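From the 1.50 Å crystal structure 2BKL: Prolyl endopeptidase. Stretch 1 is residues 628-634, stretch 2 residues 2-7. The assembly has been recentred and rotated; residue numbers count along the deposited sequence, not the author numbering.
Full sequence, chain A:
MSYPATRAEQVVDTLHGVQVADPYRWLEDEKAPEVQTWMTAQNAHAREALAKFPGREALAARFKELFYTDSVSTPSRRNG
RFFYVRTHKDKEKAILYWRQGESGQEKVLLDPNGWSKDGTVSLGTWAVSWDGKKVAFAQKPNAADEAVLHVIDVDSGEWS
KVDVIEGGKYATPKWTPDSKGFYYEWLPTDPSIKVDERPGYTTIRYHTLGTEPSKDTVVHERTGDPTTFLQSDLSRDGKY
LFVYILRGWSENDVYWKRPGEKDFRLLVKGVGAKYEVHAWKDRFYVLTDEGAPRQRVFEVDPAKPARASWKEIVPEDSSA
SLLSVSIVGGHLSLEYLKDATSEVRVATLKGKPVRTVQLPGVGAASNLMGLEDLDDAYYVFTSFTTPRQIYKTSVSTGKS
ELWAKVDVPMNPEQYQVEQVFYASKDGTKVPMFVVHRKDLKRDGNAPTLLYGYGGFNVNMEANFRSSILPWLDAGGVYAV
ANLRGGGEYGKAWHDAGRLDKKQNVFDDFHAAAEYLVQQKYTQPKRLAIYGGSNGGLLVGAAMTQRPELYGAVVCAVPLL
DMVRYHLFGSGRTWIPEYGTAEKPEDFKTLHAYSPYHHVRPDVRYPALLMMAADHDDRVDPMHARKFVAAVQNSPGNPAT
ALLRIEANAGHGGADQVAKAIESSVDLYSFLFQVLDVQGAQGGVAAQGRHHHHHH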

# COMPACT_ATOMS: atom_id res chain seq x y z
N VAL A 628 6.13 -9.78 20.47
CA VAL A 628 5.47 -11.03 20.92
C VAL A 628 6.14 -11.56 22.18
O VAL A 628 5.47 -12.02 23.11
CB VAL A 628 5.36 -12.11 19.82
CG1 VAL A 628 6.58 -12.94 19.68
CG2 VAL A 628 4.15 -13.02 20.13
N ALA A 629 7.47 -11.47 22.25
CA ALA A 629 8.18 -11.86 23.45
C ALA A 629 7.75 -11.06 24.66
O ALA A 629 7.48 -11.61 25.72
CB ALA A 629 9.66 -11.73 23.25
N ALA A 630 7.59 -9.75 24.48
CA ALA A 630 7.18 -8.87 25.58
C ALA A 630 5.75 -9.21 26.06
O ALA A 630 5.47 -9.23 27.25
CB ALA A 630 7.28 -7.43 25.13
N VAL A 631 4.85 -9.49 25.13
CA VAL A 631 3.47 -9.80 25.48
C VAL A 631 3.36 -11.19 26.14
O VAL A 631 2.66 -11.36 27.16
CB VAL A 631 2.56 -9.66 24.25
CG1 VAL A 631 1.16 -10.15 24.55
CG2 VAL A 631 2.53 -8.21 23.79
N GLN A 632 4.03 -12.19 25.57
CA GLN A 632 4.00 -13.55 26.13
C GLN A 632 4.48 -13.56 27.57
O GLN A 632 3.94 -14.26 28.40
CB GLN A 632 4.86 -14.54 25.32
CG GLN A 632 4.27 -14.86 23.96
CD GLN A 632 5.11 -15.78 23.13
OE1 GLN A 632 6.29 -15.98 23.40
NE2 GLN A 632 4.52 -16.34 22.07
N ASN A 633 5.50 -12.76 27.85
CA ASN A 633 6.17 -12.78 29.13
C ASN A 633 5.73 -11.68 30.07
O ASN A 633 6.35 -11.50 31.13
CB ASN A 633 7.67 -12.78 28.89
CG ASN A 633 8.12 -14.10 28.29
OD1 ASN A 633 8.18 -15.11 28.99
ND2 ASN A 633 8.32 -14.13 26.98
N SER A 634 4.66 -10.96 29.72
CA SER A 634 4.20 -9.86 30.57
C SER A 634 3.54 -10.46 31.79
O SER A 634 2.59 -11.24 31.65
CB SER A 634 3.22 -8.95 29.83
OG SER A 634 2.98 -7.79 30.59
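Stretch 2 2-7: SYPATR

Residues 2-7 form an irregular segment with no regular helix or strand, turning at Ser2 and Tyr3 and extended from Pro4 onward. The segment passes across the end of a helix that ends at Gln632 rather than along it: Ser2 lies near Gln632, with their CA atoms 4.8 Å apart, and Thr6 lies near Ala629, with their CA atoms 6.3 Å apart. In the extended part, successive residues differ in outlook, the CA-to-CB bond of Thr6 pointing toward the helix while those of Ala5 and Arg7 point away.

Ala629, Gln632 and Asn633 make the helix side of the contact, a spacing of three and four residues that places them on one face; Val628, Ala630 and Val631 do not reach the segment. Ala629 offers only a methyl group, and this small side chain lets Thr6 come close, with Ala629 CB 3.8 Å from Thr6 CG2. The chi1 of Thr6 is m, near -49°, an arrangement in which its methyl packs on Ala629 while its hydroxyl is free to bond to water.

Gln632 has chi1 m and chi2 t, a stretched form common on helices. It carries the amide alongside the start of the segment, where Gln632 CD lies 3.4 Å from Ser2 CA. Ser2 is modelled without its OG, so its contact is described by backbone and CB alone; its CB is 4.1 Å from Gln632 CB.

Asn633 is the first residue to leave helical phi/psi, at -100/10. Its chi1 is also m, and the side chain folds back so that ND2 donates a hydrogen bond to Ala629 O at 2.9 Å. The same carbonyl accepts the backbone bond from Asn633 N at 3.1 Å, so Asn633 holds it with both main chain and side chain. Asparagine is well suited to this place, since its short amide can donate to the helix and still use both of its ends toward water.

No direct hydrogen bond joins the modelled atoms of the two stretches; water does the work. Water 1 donates to Pro4 O and to Gln632 OE1, each 2.7 Å from its oxygen, and accepts from Thr6 OG1 at 2.7 Å and from Asn633 ND2 at 2.9 Å. Two donations and two acceptances use its full capacity. Water 2 accepts from Thr6 N at 2.9 Å and donates to Asn633 OD1 at 2.7 Å, so Thr6 is tied to Asn633 through backbone and hydroxyl alike.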

# COMPACT_ATOMS: atom_id res chain seq x y z
N SER A 2 2.37 -18.55 24.07
CA SER A 2 3.52 -18.21 24.98
C SER A 2 4.64 -19.23 24.98
O SER A 2 5.67 -19.01 25.62
CB SER A 2 3.03 -18.00 26.39
N TYR A 3 4.45 -20.33 24.24
CA TYR A 3 5.13 -21.58 24.51
C TYR A 3 6.66 -21.50 24.65
O TYR A 3 7.15 -21.68 25.75
CB TYR A 3 4.72 -22.68 23.52
CG TYR A 3 5.02 -24.06 23.99
CD1 TYR A 3 4.18 -24.70 24.91
CD2 TYR A 3 6.15 -24.75 23.53
CE1 TYR A 3 4.45 -26.00 25.36
CE2 TYR A 3 6.44 -26.06 23.98
CZ TYR A 3 5.59 -26.67 24.90
OH TYR A 3 5.85 -27.95 25.34
N PRO A 4 7.41 -21.20 23.59
CA PRO A 4 8.87 -21.22 23.70
C PRO A 4 9.34 -20.14 24.67
O PRO A 4 8.84 -19.01 24.62
CB PRO A 4 9.35 -20.93 22.27
CG PRO A 4 8.13 -21.07 21.42
CD PRO A 4 6.97 -20.76 22.25
N ALA A 5 10.26 -20.49 25.56
CA ALA A 5 10.82 -19.49 26.47
C ALA A 5 11.57 -18.43 25.68
O ALA A 5 12.18 -18.71 24.64
CB ALA A 5 11.77 -20.15 27.45
N THR A 6 11.51 -17.19 26.18
CA THR A 6 12.34 -16.11 25.67
C THR A 6 13.12 -15.49 26.82
O THR A 6 12.53 -14.87 27.73
CB THR A 6 11.50 -15.00 24.99
OG1 THR A 6 10.57 -15.57 24.05
CG2 THR A 6 12.44 -14.13 24.15
N ARG A 7 14.43 -15.65 26.78
CA ARG A 7 15.30 -14.97 27.71
C ARG A 7 15.13 -13.46 27.61
O ARG A 7 15.13 -12.91 26.51
CB ARG A 7 16.76 -15.35 27.42
CG ARG A 7 17.80 -14.56 28.21
CD ARG A 7 19.27 -14.91 27.88
NE ARG A 7 19.73 -14.53 26.52
CZ ARG A 7 19.74 -15.34 25.47
NH1 ARG A 7 19.29 -16.59 25.58
NH2 ARG A 7 20.20 -14.91 24.30
O HOH W 1 8.29 -16.44 25.21
O HOH W 2 10.07 -17.04 28.70